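Local coordinates for protein putative hydrolase (Burkholderia cenocepacia, PDB 4X00) that probably hydrolyses ester substrates, perhaps aryl esters, as a putative serine hydrolase of the alpha/beta hydrolase fold, at residues R70-S75 with R88-D93; G45-W50 with T66-G71; G227-L232 with Y254-H259. All coordinates share one frame; numbering follows the deposited sequence.

Overall arrangement
From the N terminus, the chain first meets interaction 2, where the turn 45-50 after strand 36-40 is fastened to 66-71, on and after strand 63-67, closing a loop that contains helix 51-54. Interaction 1 begins on the stretch where interaction 2 ends, sharing Arg70 and Gly71, and ties the loop 70-75 to helix 87-100. The two touch, Leu74 N lying 2.8 Å from Asp68 OD2. Interaction 3 follows in series and joins the loops after strands 222-227 and 250-254. Its centre is about 21 Å from that of interaction 2 and about 26 Å from that of interaction 1, which lies on the opposite side of the chain's centre. None of the three crosses another.

Interaction 1 of 3, residues R70-S75 with R88-D93; sequences RGHGLS and RRWADD
Arg70 lies across helix 87-100 so that its aliphatic part rests on Trp90 while its guanidinium meets Asp93, one helical turn further on. CG occupies the crowded position between the backbone N and the carbonyl carbon (chi1 64°), which sets it over one face of the indole, 3.7 Å from CG to the centroid of the six-membered ring of Trp90 in a CH-pi contact. The bend at chi3 (50°) then turns the charged end toward the carboxylate. Side-on, NE and NH1 each take one oxygen: Arg70 NE to Asp93 OD2 is 2.7 Å and Arg70 NH1 to Asp93 OD1 is 2.8 Å. Both bonds are nearly straight and use syn lone pairs, and the two planes are only 16° apart, so the pair is a nearly flat bidentate salt bridge. Over one guanidinium face sits Arg89 CB, 3.9 Å from Arg70 CZ; the Arg89 chain then turns off to bind the other oxygen of Asp20, the residue that also binds Arg70 NH1. The remaining amino group, NH2, reaches the carbonyl of Ser83.

Trp90 suits its place because its broad ring can take the Arg70 methylenes on one face while its NE1 binds the carbonyl of Tyr84. At its rim lies the His72 ring, whose ND1 donates a hydrogen bond of 3.0 Å to Arg70 O, fixing the carbonyl that also packs against the indole. A water accepts from Arg70 N and gives Asp93 OD2 a second donor beside Arg70 NE; the water O lies 2.5 Å from Asp93 OD2, a short bond.

Asp93 and the shared Asp20 would thus offset the charges of two neighbouring arginines, Arg70 NH2 lying 4.5 Å from Arg89 NH1, and this would favour the ionised aspartates; the network joins the loop after strand 63-67 to helix 87-100.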
ATOM      1  N   ARG A  70      -9.460  -5.268   0.405  1.00  8.38           N
ATOM      2  CA  ARG A  70     -10.651  -5.788  -0.256  1.00  8.31           C
ATOM      3  C   ARG A  70     -10.319  -6.102  -1.715  1.00  8.83           C
ATOM      4  O   ARG A  70      -9.546  -5.398  -2.388  1.00  8.56           O
ATOM      5  CB  ARG A  70     -11.826  -4.799  -0.167  1.00  9.74           C
ATOM      6  CG  ARG A  70     -11.630  -3.455  -0.877  1.00  9.44           C
ATOM      7  CD  ARG A  70     -12.949  -2.614  -0.846  1.00 10.89           C
ATOM      8  NE  ARG A  70     -13.443  -2.580   0.533  1.00 10.83           N
ATOM      9  CZ  ARG A  70     -14.710  -2.754   0.887  1.00 10.75           C
ATOM     10  NH1 ARG A  70     -15.014  -2.833   2.161  1.00 11.83           N
ATOM     11  NH2 ARG A  70     -15.676  -2.835  -0.043  1.00 11.61           N
ATOM     12  N   GLY A  71     -10.901  -7.192  -2.213  1.00  8.71           N
ATOM     13  CA  GLY A  71     -10.638  -7.604  -3.588  1.00  9.37           C
ATOM     14  C   GLY A  71      -9.345  -8.350  -3.818  1.00  9.16           C
ATOM     15  O   GLY A  71      -9.084  -8.738  -4.955  1.00  9.79           O
ATOM     16  N   HIS A  72      -8.543  -8.532  -2.771  1.00  8.16           N
ATOM     17  CA  HIS A  72      -7.210  -9.121  -2.861  1.00  7.74           C
ATOM     18  C   HIS A  72      -7.010 -10.287  -1.914  1.00  7.62           C
ATOM     19  O   HIS A  72      -7.702 -10.401  -0.896  1.00  7.54           O
ATOM     20  CB  HIS A  72      -6.157  -8.049  -2.523  1.00  7.41           C
ATOM     21  CG  HIS A  72      -6.019  -6.952  -3.546  1.00  7.57           C
ATOM     22  ND1 HIS A  72      -6.886  -5.878  -3.634  1.00  8.13           N
ATOM     23  CD2 HIS A  72      -5.051  -6.738  -4.475  1.00  7.43           C
ATOM     24  CE1 HIS A  72      -6.462  -5.062  -4.593  1.00  8.25           C
ATOM     25  NE2 HIS A  72      -5.353  -5.566  -5.123  1.00  7.99           N
ATOM     26  N   GLY A  73      -6.043 -11.149  -2.243  1.00  7.85           N
ATOM     27  CA  GLY A  73      -5.595 -12.176  -1.316  1.00  8.86           C
ATOM     28  C   GLY A  73      -6.729 -13.057  -0.829  1.00  8.35           C
ATOM     29  O   GLY A  73      -7.497 -13.605  -1.649  1.00  9.13           O
ATOM     30  N   LEU A  74      -6.891 -13.148   0.496  1.00  8.63           N
ATOM     31  CA  LEU A  74      -7.972 -13.933   1.107  1.00  8.80           C
ATOM     32  C   LEU A  74      -9.014 -13.048   1.772  1.00  8.27           C
ATOM     33  O   LEU A  74      -9.868 -13.553   2.524  1.00 10.11           O
ATOM     34  CB  LEU A  74      -7.396 -14.964   2.092  1.00 10.54           C
ATOM     35  CG  LEU A  74      -6.413 -15.964   1.453  1.00 11.92           C
ATOM     36  CD1 LEU A  74      -5.949 -17.004   2.510  1.00 13.35           C
ATOM     37  CD2 LEU A  74      -6.978 -16.622   0.188  1.00 12.38           C
ATOM     38  N   SER A  75      -9.006 -11.755   1.462  1.00  8.64           N
ATOM     39  CA  SER A  75     -10.074 -10.885   1.924  1.00  8.94           C
ATOM     40  C   SER A  75     -11.324 -11.030   1.054  1.00  9.34           C
ATOM     41  O   SER A  75     -11.288 -11.608  -0.048  1.00 10.13           O
ATOM     42  CB  SER A  75      -9.623  -9.436   1.969  1.00  9.09           C
ATOM     43  OG  SER A  75      -8.777  -9.249   3.098  1.00  8.49           O
ATOM     44  N   ARG A  88     -13.772   5.825   0.192  1.00 15.46           N
ATOM     45  CA  ARG A  88     -14.090   5.747   1.610  1.00 16.27           C
ATOM     46  C   ARG A  88     -14.202   4.300   2.092  1.00 15.71           C
ATOM     47  O   ARG A  88     -13.915   4.022   3.264  1.00 15.95           O
ATOM     48  CB  ARG A  88     -15.399   6.521   1.909  1.00 18.21           C
ATOM     49  CG  ARG A  88     -15.890   6.483   3.363  1.00 22.39           C
ATOM     50  CD  ARG A  88     -14.856   7.025   4.354  1.00 25.53           C
ATOM     51  NE  ARG A  88     -15.408   7.024   5.710  1.00 27.29           N
ATOM     52  CZ  ARG A  88     -16.102   8.026   6.234  1.00 28.94           C
ATOM     53  NH1 ARG A  88     -16.338   9.107   5.510  1.00 29.25           N
ATOM     54  NH2 ARG A  88     -16.557   7.947   7.478  1.00 30.16           N
ATOM     55  N   ARG A  89     -14.636   3.374   1.219  1.00 14.58           N
ATOM     56  CA  ARG A  89     -14.786   1.989   1.672  1.00 14.37           C
ATOM     57  C   ARG A  89     -13.440   1.411   2.085  1.00 12.74           C
ATOM     58  O   ARG A  89     -13.342   0.669   3.072  1.00 12.75           O
ATOM     59  CB  ARG A  89     -15.368   1.071   0.591  1.00 16.06           C
ATOM     60  CG  ARG A  89     -16.726   1.367   0.132  1.00 18.95           C
ATOM     61  CD  ARG A  89     -17.718   1.047   1.218  1.00 22.09           C
ATOM     62  NE  ARG A  89     -18.988   1.473   0.707  1.00 25.20           N
ATOM     63  CZ  ARG A  89     -19.852   0.690   0.068  1.00 27.23           C
ATOM     64  NH1 ARG A  89     -19.630  -0.618  -0.069  1.00 26.82           N
ATOM     65  NH2 ARG A  89     -20.970   1.218  -0.385  1.00 30.30           N
ATOM     66  N   TRP A  90     -12.402   1.744   1.324  1.00 12.57           N
ATOM     67  CA  TRP A  90     -11.075   1.217   1.630  1.00 11.86           C
ATOM     68  C   TRP A  90     -10.520   1.888   2.890  1.00 11.58           C
ATOM     69  O   TRP A  90      -9.828   1.258   3.688  1.00 11.91           O
ATOM     70  CB  TRP A  90     -10.106   1.454   0.474  1.00 12.06           C
ATOM     71  CG  TRP A  90     -10.559   0.984  -0.906  1.00 11.08           C
ATOM     72  CD1 TRP A  90     -11.580   1.483  -1.650  1.00 11.83           C
ATOM     73  CD2 TRP A  90      -9.943  -0.029  -1.707  1.00 10.95           C
ATOM     74  NE1 TRP A  90     -11.652   0.840  -2.862  1.00 10.86           N
ATOM     75  CE2 TRP A  90     -10.654  -0.095  -2.922  1.00 10.93           C
ATOM     76  CE3 TRP A  90      -8.856  -0.886  -1.515  1.00 11.54           C
ATOM     77  CZ2 TRP A  90     -10.317  -1.000  -3.936  1.00 11.54           C
ATOM     78  CZ3 TRP A  90      -8.518  -1.768  -2.517  1.00 11.18           C
ATOM     79  CH2 TRP A  90      -9.229  -1.813  -3.717  1.00 11.34           C
ATOM     80  N   ALA A  91     -10.770   3.183   3.030  1.00 11.87           N
ATOM     81  CA  ALA A  91     -10.402   3.867   4.254  1.00 12.14           C
ATOM     82  C   ALA A  91     -11.107   3.272   5.462  1.00 11.74           C
ATOM     83  O   ALA A  91     -10.501   3.162   6.543  1.00 12.30           O
ATOM     84  CB  ALA A  91     -10.698   5.370   4.150  1.00 13.17           C
ATOM     85  N   ASP A  92     -12.381   2.909   5.300  1.00 11.91           N
ATOM     86  CA  ASP A  92     -13.115   2.285   6.407  1.00 12.34           C
ATOM     87  C   ASP A  92     -12.580   0.897   6.744  1.00 11.47           C
ATOM     88  O   ASP A  92     -12.622   0.499   7.913  1.00 13.09           O
ATOM     89  CB  ASP A  92     -14.612   2.198   6.098  1.00 13.88           C
ATOM     90  CG  ASP A  92     -15.303   3.553   6.099  1.00 16.41           C
ATOM     91  OD1 ASP A  92     -14.735   4.578   6.554  1.00 17.41           O
ATOM     92  OD2 ASP A  92     -16.460   3.590   5.649  1.00 18.95           O
ATOM     93  N   ASP A  93     -12.075   0.164   5.749  1.00 11.25           N
ATOM     94  CA  ASP A  93     -11.426  -1.113   6.028  1.00 11.60           C
ATOM     95  C   ASP A  93     -10.233  -0.882   6.960  1.00 11.47           C
ATOM     96  O   ASP A  93     -10.060  -1.597   7.950  1.00 11.95           O
ATOM     97  CB  ASP A  93     -10.900  -1.804   4.745  1.00 11.65           C
ATOM     98  CG  ASP A  93     -11.996  -2.235   3.773  1.00 12.46           C
ATOM     99  OD1 ASP A  93     -13.153  -2.359   4.177  1.00 12.64           O
ATOM    100  OD2 ASP A  93     -11.650  -2.487   2.600  1.00 12.08           O
TER
HETATM  101  O   HOH W   1      -9.266  -2.610   1.723  1.00 11.57           O

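Interaction 2 of 3, residues G45-W50 with T66-G71; sequences GSRLNW and TYDLRG. With EDO (1,2-ethanediol), chain F.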
ATOM      1  N   GLY A  45      -1.415  -6.988  -5.012  1.00  7.10           N
ATOM      2  CA  GLY A  45      -0.601  -7.533  -3.936  1.00  7.65           C
ATOM      3  C   GLY A  45      -1.377  -8.338  -2.910  1.00  7.45           C
ATOM      4  O   GLY A  45      -2.560  -8.667  -3.097  1.00  7.63           O
ATOM      5  N   SER A  46      -0.728  -8.620  -1.781  1.00  7.58           N
ATOM      6  CA  SER A  46      -1.391  -9.151  -0.593  1.00  7.76           C
ATOM      7  C   SER A  46      -0.406  -8.976   0.561  1.00  7.02           C
ATOM      8  O   SER A  46       0.661  -8.380   0.378  1.00  7.09           O
ATOM      9  CB  SER A  46      -1.757 -10.625  -0.725  1.00  8.64           C
ATOM     10  OG  SER A  46      -0.566 -11.426  -0.600  1.00  7.95           O
ATOM     11  N   ARG A  47      -0.725  -9.517   1.732  1.00  7.47           N
ATOM     12  CA  ARG A  47       0.218  -9.465   2.843  1.00  7.42           C
ATOM     13  C   ARG A  47       1.577 -10.048   2.466  1.00  8.02           C
ATOM     14  O   ARG A  47       2.572  -9.666   3.087  1.00  9.40           O
ATOM     15  CB  ARG A  47      -0.343 -10.215   4.063  1.00  8.29           C
ATOM     16  CG  ARG A  47      -0.066 -11.696   4.136  1.00  8.45           C
ATOM     17  CD  ARG A  47      -0.775 -12.526   3.061  1.00  8.23           C
ATOM     18  NE  ARG A  47      -2.226 -12.674   3.211  1.00  8.60           N
ATOM     19  CZ  ARG A  47      -2.825 -13.675   3.848  1.00  8.82           C
ATOM     20  NH1 ARG A  47      -2.127 -14.592   4.515  1.00 10.38           N
ATOM     21  NH2 ARG A  47      -4.153 -13.743   3.810  1.00  9.00           N
ATOM     22  N   LEU A  48       1.641 -10.941   1.470  1.00  7.74           N
ATOM     23  CA  LEU A  48       2.920 -11.555   1.087  1.00  8.30           C
ATOM     24  C   LEU A  48       3.945 -10.554   0.617  1.00  8.05           C
ATOM     25  O   LEU A  48       5.151 -10.846   0.686  1.00  9.31           O
ATOM     26  CB  LEU A  48       2.718 -12.603  -0.030  1.00  9.08           C
ATOM     27  CG  LEU A  48       1.842 -13.778   0.405  1.00 10.24           C
ATOM     28  CD1 LEU A  48       1.725 -14.780  -0.750  1.00 10.26           C
ATOM     29  CD2 LEU A  48       2.296 -14.471   1.703  1.00 11.49           C
ATOM     30  N   ASN A  49       3.510  -9.382   0.151  1.00  8.15           N
ATOM     31  CA  ASN A  49       4.486  -8.375  -0.271  1.00  8.48           C
ATOM     32  C   ASN A  49       5.448  -7.950   0.819  1.00  8.55           C
ATOM     33  O   ASN A  49       6.529  -7.491   0.506  1.00  9.04           O
ATOM     34  CB  ASN A  49       3.778  -7.133  -0.788  1.00 10.79           C
ATOM     35  CG  ASN A  49       3.105  -7.360  -2.094  1.00 13.81           C
ATOM     36  OD1 ASN A  49       1.890  -7.195  -2.194  1.00 17.08           O
ATOM     37  ND2 ASN A  49       3.866  -7.694  -3.113  1.00 12.43           N
ATOM     38  N   TRP A  50       5.035  -8.097   2.083  1.00  7.92           N
ATOM     39  CA  TRP A  50       5.781  -7.524   3.204  1.00  8.25           C
ATOM     40  C   TRP A  50       6.698  -8.517   3.902  1.00  9.06           C
ATOM     41  O   TRP A  50       7.216  -8.230   4.974  1.00  9.19           O
ATOM     42  CB  TRP A  50       4.802  -6.922   4.209  1.00  9.21           C
ATOM     43  CG  TRP A  50       3.951  -5.838   3.644  1.00  8.47           C
ATOM     44  CD1 TRP A  50       2.585  -5.873   3.444  1.00  8.32           C
ATOM     45  CD2 TRP A  50       4.394  -4.563   3.170  1.00  7.85           C
ATOM     46  NE1 TRP A  50       2.166  -4.690   2.894  1.00  8.19           N
ATOM     47  CE2 TRP A  50       3.248  -3.852   2.746  1.00  8.09           C
ATOM     48  CE3 TRP A  50       5.648  -3.921   3.132  1.00  8.64           C
ATOM     49  CZ2 TRP A  50       3.318  -2.527   2.269  1.00  8.44           C
ATOM     50  CZ3 TRP A  50       5.714  -2.614   2.650  1.00  8.96           C
ATOM     51  CH2 TRP A  50       4.565  -1.936   2.220  1.00  8.93           C
ATOM     52  N   THR A  66      -0.315  -6.823   9.153  1.00  8.10           N
ATOM     53  CA  THR A  66      -0.569  -6.765   7.726  1.00  8.40           C
ATOM     54  C   THR A  66      -2.024  -7.182   7.480  1.00  8.61           C
ATOM     55  O   THR A  66      -2.662  -7.769   8.353  1.00  9.38           O
ATOM     56  CB  THR A  66       0.373  -7.698   6.928  1.00  8.73           C
ATOM     57  OG1 THR A  66       0.292  -9.033   7.447  1.00  9.07           O
ATOM     58  CG2 THR A  66       1.822  -7.246   6.985  1.00  9.53           C
ATOM     59  N   TYR A  67      -2.539  -6.898   6.289  1.00  7.59           N
ATOM     60  CA  TYR A  67      -3.841  -7.416   5.902  1.00  7.00           C
ATOM     61  C   TYR A  67      -3.953  -7.414   4.397  1.00  7.22           C
ATOM     62  O   TYR A  67      -3.170  -6.760   3.688  1.00  8.22           O
ATOM     63  CB  TYR A  67      -4.987  -6.597   6.516  1.00  8.41           C
ATOM     64  CG  TYR A  67      -5.170  -5.181   6.035  1.00  8.09           C
ATOM     65  CD1 TYR A  67      -4.345  -4.161   6.506  1.00  8.20           C
ATOM     66  CD2 TYR A  67      -6.194  -4.847   5.152  1.00  8.11           C
ATOM     67  CE1 TYR A  67      -4.540  -2.843   6.120  1.00  8.96           C
ATOM     68  CE2 TYR A  67      -6.414  -3.544   4.753  1.00  7.93           C
ATOM     69  CZ  TYR A  67      -5.587  -2.524   5.267  1.00  8.51           C
ATOM     70  OH  TYR A  67      -5.792  -1.222   4.886  1.00  9.73           O
ATOM     71  N   ASP A  68      -4.931  -8.162   3.879  1.00  7.23           N
ATOM     72  CA  ASP A  68      -5.221  -8.146   2.455  1.00  7.71           C
ATOM     73  C   ASP A  68      -6.296  -7.094   2.192  1.00  7.53           C
ATOM     74  O   ASP A  68      -7.348  -7.057   2.859  1.00  8.98           O
ATOM     75  CB  ASP A  68      -5.714  -9.510   1.961  1.00  8.20           C
ATOM     76  CG  ASP A  68      -4.678 -10.610   2.102  1.00  8.62           C
ATOM     77  OD1 ASP A  68      -3.466 -10.318   2.241  1.00  8.50           O
ATOM     78  OD2 ASP A  68      -5.083 -11.789   2.102  1.00  9.00           O
ATOM     79  N   LEU A  69      -6.040  -6.204   1.240  1.00  8.26           N
ATOM     80  CA  LEU A  69      -7.070  -5.240   0.797  1.00  9.00           C
ATOM     81  C   LEU A  69      -8.323  -5.947   0.297  1.00  8.86           C
ATOM     82  O   LEU A  69      -8.263  -7.093  -0.198  1.00  8.47           O
ATOM     83  CB  LEU A  69      -6.542  -4.364  -0.347  1.00  9.41           C
ATOM     84  CG  LEU A  69      -5.373  -3.423  -0.022  1.00  8.92           C
ATOM     85  CD1 LEU A  69      -4.925  -2.756  -1.329  1.00  9.61           C
ATOM     86  CD2 LEU A  69      -5.804  -2.405   1.026  1.00  9.12           C
ATOM     87  N   ARG A  70      -9.460  -5.268   0.405  1.00  8.38           N
ATOM     88  CA  ARG A  70     -10.651  -5.788  -0.256  1.00  8.31           C
ATOM     89  C   ARG A  70     -10.319  -6.102  -1.715  1.00  8.83           C
ATOM     90  O   ARG A  70      -9.546  -5.398  -2.388  1.00  8.56           O
ATOM     91  CB  ARG A  70     -11.826  -4.799  -0.167  1.00  9.74           C
ATOM     92  CG  ARG A  70     -11.630  -3.455  -0.877  1.00  9.44           C
ATOM     93  CD  ARG A  70     -12.949  -2.614  -0.846  1.00 10.89           C
ATOM     94  NE  ARG A  70     -13.443  -2.580   0.533  1.00 10.83           N
ATOM     95  CZ  ARG A  70     -14.710  -2.754   0.887  1.00 10.75           C
ATOM     96  NH1 ARG A  70     -15.014  -2.833   2.161  1.00 11.83           N
ATOM     97  NH2 ARG A  70     -15.676  -2.835  -0.043  1.00 11.61           N
ATOM     98  N   GLY A  71     -10.901  -7.192  -2.213  1.00  8.71           N
ATOM     99  CA  GLY A  71     -10.638  -7.604  -3.588  1.00  9.37           C
ATOM    100  C   GLY A  71      -9.345  -8.350  -3.818  1.00  9.16           C
ATOM    101  O   GLY A  71      -9.084  -8.738  -4.955  1.00  9.79           O
TER
HETATM  102  C1  EDO F 302       7.764 -11.546  -1.280  1.00 24.14           C
HETATM  103  O1  EDO F 302       9.060 -11.882  -0.769  1.00 28.92           O
HETATM  104  C2  EDO F 302       6.925 -12.815  -1.357  1.00 25.82           C
HETATM  105  O2  EDO F 302       6.527 -13.215  -0.037  1.00 25.59           O
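One carboxylate oxygen, Asp68 OD1, is gripped by both the backbone and the side chain of the same residue, Arg47. The backbone Arg47 N meets Asp68 OD1 at 2.9 Å, nearly along the C-O axis. Arg47 NE reaches the syn lone pair of Asp68 OD1 at 2.8 Å. The second oxygen completes a side-on salt bridge, Arg47 NH2 lying 2.8 Å from Asp68 OD2 and approaching from above the carboxylate plane. The planes are 32° apart, so this fork is not flat.

Such folding back needs a strongly curled arginine: CG sits between the backbone N and the carbonyl carbon (chi1 87°), and the chain bends again at chi2 and chi3, bringing NE round to the oxygen that its own N-H holds. A long, flexible side chain suits this, and the short Asp68 chain, CG anti to its carbonyl carbon, presents both oxygens to Arg47, whose bonds hold it. Ser46 OG accepts from Leu48 N in an ST turn at the start of the 3-10 segment 47-49 and is hydrogen-bonded to Asn192 OD1.

Beside the charged pair, Arg47 CB lies 3.6 Å from Thr66 OG1, which is bonded to Gln27. The branched Thr66 turns its methyl, CG2, to Trp50 CD1, 3.9 Å away; the Trp50 ring also meets those of Phe39 and Phe262 obliquely.

The contact ties the loop after strand 36-40 to the chain leaving strand 63-67, its parallel neighbour in the alpha/beta hydrolase sheet. Asp68 OD2 also accepts from Leu74 N, so both oxygens of this buried carboxylate have donors, which would favour its ionised form.

Interaction 3 of 3, residues G227-L232 with Y254-H259; sequences GAQDAL and YADSGH. With EDO (1,2-ethanediol), chain G.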
ATOM      1  N   GLY A 227      11.254   4.507  -5.241  1.00  8.78           N
ATOM      2  CA  GLY A 227      12.303   4.141  -6.173  1.00  9.01           C
ATOM      3  C   GLY A 227      12.345   5.146  -7.306  1.00 10.01           C
ATOM      4  O   GLY A 227      11.309   5.437  -7.938  1.00 10.61           O
ATOM      5  N   ALA A 228      13.539   5.656  -7.621  1.00 10.74           N
ATOM      6  CA  ALA A 228      13.676   6.655  -8.678  1.00 11.46           C
ATOM      7  C   ALA A 228      13.285   6.095 -10.039  1.00 12.40           C
ATOM      8  O   ALA A 228      12.927   6.843 -10.943  1.00 14.06           O
ATOM      9  CB  ALA A 228      15.119   7.212  -8.733  1.00 11.16           C
ATOM     10  N   GLN A 229      13.402   4.778 -10.188  1.00 11.33           N
ATOM     11  CA  GLN A 229      13.096   4.185 -11.488  0.69 11.27           C
ATOM     12  C   GLN A 229      11.726   3.504 -11.501  1.00 10.97           C
ATOM     13  O   GLN A 229      11.454   2.650 -12.341  1.00 12.10           O
ATOM     14  CB  GLN A 229      14.218   3.220 -11.887  0.69 11.55           C
ATOM     15  CG  GLN A 229      15.575   3.945 -11.883  0.69 12.57           C
ATOM     16  CD  GLN A 229      16.673   3.085 -12.434  0.69 14.59           C
ATOM     17  OE1 GLN A 229      16.575   2.577 -13.563  0.69 16.37           O
ATOM     18  NE2 GLN A 229      17.741   2.921 -11.666  0.69 15.10           N
ATOM     19  N   ASP A 230      10.843   3.927 -10.603  1.00  9.98           N
ATOM     20  CA  ASP A 230       9.481   3.396 -10.559  1.00  9.61           C
ATOM     21  C   ASP A 230       8.825   3.521 -11.944  1.00  9.60           C
ATOM     22  O   ASP A 230       8.715   4.594 -12.512  1.00 10.94           O
ATOM     23  CB  ASP A 230       8.720   4.170  -9.473  1.00  9.01           C
ATOM     24  CG  ASP A 230       7.324   3.622  -9.190  1.00  8.75           C
ATOM     25  OD1 ASP A 230       6.721   3.004 -10.095  1.00  9.24           O
ATOM     26  OD2 ASP A 230       6.814   3.808  -8.057  1.00  8.72           O
ATOM     27  N   ALA A 231       8.426   2.381 -12.491  1.00  9.29           N
ATOM     28  CA  ALA A 231       7.851   2.294 -13.838  1.00  9.95           C
ATOM     29  C   ALA A 231       6.335   2.403 -13.840  1.00 10.16           C
ATOM     30  O   ALA A 231       5.732   2.303 -14.904  1.00 11.88           O
ATOM     31  CB  ALA A 231       8.294   0.993 -14.514  1.00 11.34           C
ATOM     32  N   LEU A 232       5.733   2.635 -12.670  1.00  9.33           N
ATOM     33  CA  LEU A 232       4.278   2.690 -12.588  1.00  9.27           C
ATOM     34  C   LEU A 232       3.811   4.021 -12.054  1.00  9.54           C
ATOM     35  O   LEU A 232       2.888   4.621 -12.613  1.00 10.49           O
ATOM     36  CB  LEU A 232       3.733   1.545 -11.734  1.00  8.59           C
ATOM     37  CG  LEU A 232       3.838   0.181 -12.420  1.00  8.94           C
ATOM     38  CD1 LEU A 232       3.593  -0.925 -11.421  1.00  9.74           C
ATOM     39  CD2 LEU A 232       2.849   0.045 -13.607  1.00 10.27           C
ATOM     40  N   TYR A 254      15.233   6.252  -3.821  1.00 10.86           N
ATOM     41  CA  TYR A 254      16.167   5.134  -3.918  1.00 11.00           C
ATOM     42  C   TYR A 254      16.579   5.055  -5.380  1.00 11.32           C
ATOM     43  O   TYR A 254      15.789   4.580  -6.233  1.00 11.79           O
ATOM     44  CB  TYR A 254      15.513   3.810  -3.485  1.00 11.32           C
ATOM     45  CG  TYR A 254      15.243   3.619  -1.998  1.00 10.33           C
ATOM     46  CD1 TYR A 254      15.135   4.689  -1.106  1.00 10.47           C
ATOM     47  CD2 TYR A 254      15.097   2.336  -1.490  1.00 10.10           C
ATOM     48  CE1 TYR A 254      14.871   4.461   0.258  1.00 10.33           C
ATOM     49  CE2 TYR A 254      14.854   2.110  -0.150  1.00  9.76           C
ATOM     50  CZ  TYR A 254      14.746   3.163   0.724  1.00  9.75           C
ATOM     51  OH  TYR A 254      14.502   2.873   2.062  1.00 11.73           O
ATOM     52  N   ALA A 255      17.798   5.503  -5.682  1.00 11.86           N
ATOM     53  CA  ALA A 255      18.232   5.662  -7.063  1.00 13.08           C
ATOM     54  C   ALA A 255      18.081   4.416  -7.938  1.00 15.25           C
ATOM     55  O   ALA A 255      17.723   4.526  -9.121  1.00 16.45           O
ATOM     56  CB  ALA A 255      19.702   6.110  -7.082  1.00 13.27           C
ATOM     57  N   ASP A 256      18.346   3.247  -7.361  1.00 14.78           N
ATOM     58  CA  ASP A 256      18.401   2.035  -8.171  0.70 16.62           C
ATOM     59  C   ASP A 256      17.265   1.074  -7.852  1.00 16.18           C
ATOM     60  O   ASP A 256      17.318  -0.100  -8.172  1.00 19.13           O
ATOM     61  CB  ASP A 256      19.758   1.363  -7.986  0.70 19.53           C
ATOM     62  CG  ASP A 256      20.915   2.263  -8.421  0.70 23.92           C
ATOM     63  OD1 ASP A 256      20.762   2.991  -9.424  0.70 25.90           O
ATOM     64  OD2 ASP A 256      21.973   2.257  -7.752  0.70 26.01           O
ATOM     65  N   SER A 257      16.198   1.601  -7.261  1.00 13.09           N
ATOM     66  CA  SER A 257      14.968   0.814  -7.092  1.00 11.99           C
ATOM     67  C   SER A 257      13.888   1.311  -8.006  1.00 10.47           C
ATOM     68  O   SER A 257      13.856   2.487  -8.421  1.00 11.26           O
ATOM     69  CB  SER A 257      14.420   0.881  -5.667  1.00 14.42           C
ATOM     70  OG  SER A 257      15.194   0.122  -4.764  1.00 16.05           O
ATOM     71  N   GLY A 258      12.971   0.401  -8.309  1.00 10.39           N
ATOM     72  CA  GLY A 258      11.718   0.743  -8.972  1.00 10.44           C
ATOM     73  C   GLY A 258      10.576   0.853  -7.976  1.00  8.66           C
ATOM     74  O   GLY A 258      10.747   1.417  -6.885  1.00  9.86           O
ATOM     75  N   HIS A 259       9.408   0.337  -8.367  1.00  8.12           N
ATOM     76  CA  HIS A 259       8.167   0.563  -7.651  1.00  7.55           C
ATOM     77  C   HIS A 259       8.076  -0.138  -6.289  1.00  7.94           C
ATOM     78  O   HIS A 259       7.211   0.199  -5.490  1.00  8.46           O
ATOM     79  CB  HIS A 259       7.047   0.089  -8.590  1.00  8.11           C
ATOM     80  CG  HIS A 259       5.643   0.340  -8.119  1.00  8.45           C
ATOM     81  ND1 HIS A 259       5.140   1.609  -7.884  1.00  7.96           N
ATOM     82  CD2 HIS A 259       4.604  -0.522  -7.953  1.00  8.74           C
ATOM     83  CE1 HIS A 259       3.863   1.507  -7.543  1.00  8.94           C
ATOM     84  NE2 HIS A 259       3.517   0.228  -7.581  1.00  8.70           N
TER
HETATM   85  C1  EDO G 303       9.558   8.195 -13.557  1.00 24.68           C
HETATM   86  O1  EDO G 303       8.957   9.424 -13.157  1.00 21.22           O
HETATM   87  C2  EDO G 303      10.293   7.541 -12.396  1.00 19.85           C
HETATM   88  O2  EDO G 303       9.390   7.132 -11.380  1.00 14.88           O
HETATM   89  O   HOH W   2       9.198  -0.205 -11.235  1.00 10.00           O
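This is a loop-to-loop contact at the C-terminal ends of the parallel neighbours 222-227 and 250-254, the latter an outermost strand of the sheet. Past the Gly227-Tyr254 bridge both chains enter type I turns, and backbone bonds still join them: Ala228 N gives a nearly straight bond of 2.9 Å to Tyr254 O, and Gln229 N reaches Ser257 O. In the conformer described, Gln229 extends its amide so that NE2 lies in plane on a lone pair of Ala255 O, 3.0 Å away. Gly227 fits because a CB would collide with the carbonyl oxygens of Ser257 and Gly258.

Beyond these, Asp230 and His259 lie side by side, both with CG anti to the backbone N. His259 ND1 gives a bond of 2.8 Å to Asp230 OD2, in the ring plane but from above the carboxylate. Asp230 OD1 holds Leu232 N in an Asx turn, steadying the carboxylate, while Leu232 CD1 packs over one imidazole face, 3.6 Å from His259 CD2.

With His259 NE2 close to Ser112 OG, in a GxSxG sequence consistent with a nucleophile elbow, the geometry suggests the Ser-His-Asp catalytic triad of alpha/beta hydrolases, in which the aspartate would orient and polarise the histidine.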